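Local coordinates for protein transcobalamin-1 (Homo sapiens, PDB 4KKI) that binds vitamin B12 with femtomolar affinity, shields it from the acid of the stomach and carries it as a secreted glycoprotein, at residues A[176-180]-A[181-185]; A[238-241]-A[242-245]. All blocks are in the same frame, centred on the assembly; numbering follows the deposited sequence.

Contact 1. Residues A[176-180]-A[181-185]; sequences NYYFG and SQFSV
Y178 and F183 face each other as the non-hydrogen-bonded pair of a two-strand antiparallel hairpin, and their rings meet edge to face. F183 turns its edge toward the face of Y178, offset, with centroids 5.6 Å apart and planes at 64°. The closest side-chain approach is Y178 CE2 to F183 CB, 3.7 Å. F183 holds CG anti to its backbone N (chi1 169°), and the ring thereby also reaches back to Y177, whose CB lies 4.1 Å from F183 CE1. F179 leaves the other face of the hairpin with Q182; its CE2 comes within 3.8 Å of S184 OG.

Two backbone bonds close the ladder. F179 N donates to Q182 O at 2.9 Å, and S184 N to Y177 O at 2.8 Å, the latter nearly straight at 166°. Between them Y178 CA sends a C-H toward the same Q182 O. A type II' turn from F179 to Q182 joins the strands, with G180 at a positive phi. Q182, bent at chi2, folds its NE2 back to F183 O, 2.9 Å away.

Further out, Y177 OH bonds F170 O and its ring packs edge-to-face with that of Y144, a cobalamin-binding residue, while Y178 OH bonds K227 NZ. S184 OG, at the N-cap position of helix 185-203, bonds T187 OG1. F179, on the face it shares with Q182, touches cyanocobalamin, making this hairpin part of the pocket wall, while the tyrosine hydroxyls bind neighbouring parts of the helical domain.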
# COMPACT_ATOMS: atom_id res chain seq x y z
N ASN A 176 -11.18 -10.01 -6.00
CA ASN A 176 -10.05 -9.56 -5.21
C ASN A 176 -9.74 -8.07 -5.33
O ASN A 176 -8.87 -7.55 -4.63
CB ASN A 176 -8.80 -10.38 -5.54
CG ASN A 176 -8.91 -11.81 -5.07
OD1 ASN A 176 -8.73 -12.11 -3.89
ND2 ASN A 176 -9.19 -12.72 -6.00
N TYR A 177 -10.47 -7.40 -6.22
CA TYR A 177 -10.34 -5.95 -6.35
C TYR A 177 -11.23 -5.25 -5.34
O TYR A 177 -11.18 -4.03 -5.19
CB TYR A 177 -10.72 -5.51 -7.76
CG TYR A 177 -9.65 -5.73 -8.81
CD1 TYR A 177 -8.51 -4.94 -8.83
CD2 TYR A 177 -9.80 -6.70 -9.79
CE1 TYR A 177 -7.53 -5.13 -9.80
CE2 TYR A 177 -8.83 -6.90 -10.75
CZ TYR A 177 -7.70 -6.11 -10.75
OH TYR A 177 -6.73 -6.30 -11.72
N TYR A 178 -12.06 -6.02 -4.64
CA TYR A 178 -13.06 -5.47 -3.74
C TYR A 178 -12.95 -6.01 -2.32
O TYR A 178 -12.75 -7.21 -2.12
CB TYR A 178 -14.47 -5.74 -4.29
CG TYR A 178 -14.66 -5.29 -5.72
CD1 TYR A 178 -14.36 -6.14 -6.78
CD2 TYR A 178 -15.15 -4.02 -6.01
CE1 TYR A 178 -14.54 -5.74 -8.09
CE2 TYR A 178 -15.32 -3.61 -7.32
CZ TYR A 178 -15.02 -4.47 -8.36
OH TYR A 178 -15.19 -4.07 -9.66
N PHE A 179 -13.06 -5.12 -1.35
CA PHE A 179 -13.15 -5.52 0.05
C PHE A 179 -14.57 -5.25 0.52
O PHE A 179 -14.88 -4.15 0.98
CB PHE A 179 -12.15 -4.75 0.90
CG PHE A 179 -10.71 -5.06 0.58
CD1 PHE A 179 -10.34 -6.34 0.19
CD2 PHE A 179 -9.74 -4.08 0.67
CE1 PHE A 179 -9.03 -6.63 -0.11
CE2 PHE A 179 -8.42 -4.37 0.37
CZ PHE A 179 -8.07 -5.64 -0.02
N GLY A 180 -15.43 -6.26 0.39
CA GLY A 180 -16.84 -6.08 0.65
C GLY A 180 -17.52 -5.52 -0.58
O GLY A 180 -17.48 -6.12 -1.65
N SER A 181 -18.15 -4.36 -0.43
CA SER A 181 -18.79 -3.68 -1.55
C SER A 181 -17.88 -2.58 -2.09
O SER A 181 -18.15 -1.99 -3.13
CB SER A 181 -20.13 -3.08 -1.11
OG SER A 181 -19.95 -2.11 -0.10
N GLN A 182 -16.79 -2.32 -1.37
CA GLN A 182 -15.89 -1.23 -1.71
C GLN A 182 -14.77 -1.65 -2.66
O GLN A 182 -13.99 -2.56 -2.35
CB GLN A 182 -15.29 -0.62 -0.44
CG GLN A 182 -14.27 0.47 -0.69
CD GLN A 182 -14.86 1.68 -1.39
OE1 GLN A 182 -16.00 2.07 -1.12
NE2 GLN A 182 -14.10 2.27 -2.30
N PHE A 183 -14.67 -0.99 -3.79
CA PHE A 183 -13.56 -1.21 -4.70
C PHE A 183 -12.29 -0.69 -4.05
O PHE A 183 -12.24 0.44 -3.58
CB PHE A 183 -13.82 -0.51 -6.02
CG PHE A 183 -12.63 -0.45 -6.93
CD1 PHE A 183 -12.25 -1.54 -7.69
CD2 PHE A 183 -11.90 0.71 -7.06
CE1 PHE A 183 -11.17 -1.48 -8.53
CE2 PHE A 183 -10.81 0.78 -7.90
CZ PHE A 183 -10.45 -0.32 -8.64
N SER A 184 -11.26 -1.52 -4.00
CA SER A 184 -9.98 -1.13 -3.42
C SER A 184 -9.18 -0.30 -4.42
O SER A 184 -8.59 -0.83 -5.37
CB SER A 184 -9.17 -2.36 -2.99
OG SER A 184 -7.90 -1.98 -2.48
N VAL A 185 -9.15 1.01 -4.19
CA VAL A 185 -8.43 1.93 -5.05
C VAL A 185 -6.95 1.60 -5.09
O VAL A 185 -6.34 1.60 -6.14
CB VAL A 185 -8.62 3.38 -4.56
CG1 VAL A 185 -7.77 4.34 -5.36
CG2 VAL A 185 -10.08 3.76 -4.63

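Contact 2. Residues A[238-241]-A[242-245]; sequences IGNT and FSTG
Where the chain enters helix 244-252 beside the cobalamin pocket, the hydroxyls of S243 and T244 fold back onto the backbone of I238 and N240. S243 OG is gripped twice: it donates to I238 O at 2.7 Å, in the carbonyl plane and on a lone pair, and accepts from N240 N at 2.9 Å. Its chi1 of 65°, with OG between the backbone N and the carbonyl carbon, puts the oxygen between I238 O and N240 N. G239, which has no side chain, lies against the same hydroxyl, its CA 3.4 Å from S243 OG.

T244 uses the same two residues with the roles exchanged. Its OG1 donates to N240 O at 2.7 Å, approaching 33° from the carbonyl plane, and takes the N-H of I238 at 3.1 Å. N240 O also receives a weak bond from S243 N. Each hydroxyl thus gives one bond and accepts one, tying I238 and N240 to S243 and to T244 at the start of the helix.

N240 is one of the residues that bind cyanocobalamin in the alpha6-alpha6 barrel of the N-terminal alpha domain. Its ND2 donates to the ligand, while OD1 points back into the turn and takes a weak bond from F242 N at 3.0 Å, which probably limits rotation of the amide. D186, another ligand-binding residue, packs against S243.

F242 also belongs to the pocket, and T241 CB sits 4.2 Å from the centroid of its ring, over the face and only 9° off the normal, a CH-pi contact between neighbours. T241 OG1 goes to E275 on helix 265-277. A water spans the start of the helix, donating to T241 O and accepting from G245 N.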
# COMPACT_ATOMS: atom_id res chain seq x y z
N ILE A 238 -8.90 10.53 -4.12
CA ILE A 238 -9.33 9.38 -4.89
C ILE A 238 -9.29 8.14 -4.01
O ILE A 238 -8.22 7.61 -3.71
CB ILE A 238 -8.45 9.17 -6.13
CG1 ILE A 238 -8.29 10.49 -6.89
CG2 ILE A 238 -9.04 8.10 -7.02
CD1 ILE A 238 -7.25 10.44 -7.98
N GLY A 239 -10.47 7.69 -3.59
CA GLY A 239 -10.58 6.70 -2.53
C GLY A 239 -10.57 7.45 -1.21
O GLY A 239 -11.49 8.21 -0.91
N ASN A 240 -9.52 7.23 -0.42
CA ASN A 240 -9.30 8.05 0.77
C ASN A 240 -7.96 8.76 0.69
O ASN A 240 -7.31 8.75 -0.36
CB ASN A 240 -9.43 7.23 2.05
CG ASN A 240 -8.44 6.07 2.11
OD1 ASN A 240 -7.42 6.06 1.42
ND2 ASN A 240 -8.74 5.09 2.96
N THR A 241 -7.54 9.35 1.80
CA THR A 241 -6.29 10.10 1.87
C THR A 241 -5.08 9.22 1.54
O THR A 241 -4.13 9.67 0.91
CB THR A 241 -6.09 10.70 3.27
OG1 THR A 241 -7.16 11.59 3.57
CG2 THR A 241 -4.77 11.45 3.36
N PHE A 242 -5.15 7.97 1.95
CA PHE A 242 -3.99 7.09 1.88
C PHE A 242 -3.97 6.20 0.64
O PHE A 242 -3.07 5.38 0.47
CB PHE A 242 -3.90 6.25 3.16
CG PHE A 242 -3.93 7.07 4.41
CD1 PHE A 242 -2.85 7.85 4.78
CD2 PHE A 242 -5.06 7.08 5.22
CE1 PHE A 242 -2.88 8.61 5.93
CE2 PHE A 242 -5.10 7.84 6.38
CZ PHE A 242 -4.00 8.60 6.74
N SER A 243 -4.96 6.37 -0.24
CA SER A 243 -4.97 5.66 -1.51
C SER A 243 -4.75 6.63 -2.67
O SER A 243 -4.57 6.22 -3.81
CB SER A 243 -6.29 4.91 -1.71
OG SER A 243 -7.38 5.81 -1.81
N THR A 244 -4.76 7.92 -2.36
CA THR A 244 -4.69 8.95 -3.39
C THR A 244 -3.34 9.00 -4.10
O THR A 244 -3.28 9.16 -5.32
CB THR A 244 -5.01 10.33 -2.80
OG1 THR A 244 -6.35 10.34 -2.30
CG2 THR A 244 -4.86 11.41 -3.86
N GLY A 245 -2.26 8.86 -3.34
CA GLY A 245 -0.91 8.95 -3.88
C GLY A 245 -0.64 7.97 -4.99
O GLY A 245 -0.15 8.34 -6.06
O HOH W 1 -1.83 8.30 -0.69

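How the contacts relate
From the N terminus the chain first makes contact 1, a tight hairpin at 176-185 that runs directly into helix 185-203. Helix 213-229 follows, and the loop after it forms contact 2, the turn at 238-245 that starts helix 244-252. The two contacts are in series, neither nested nor crossed, and each closes only a short local turn. They meet in space through V185: its CG2 packs on G239 CA, its CG1 on I238 O, 3.7 Å in each case. E231, from the intervening loop, reaches both, bonding Q182 and the backbone of G239. Together they bring two helix starts of the alpha domain to the same cobalamin pocket.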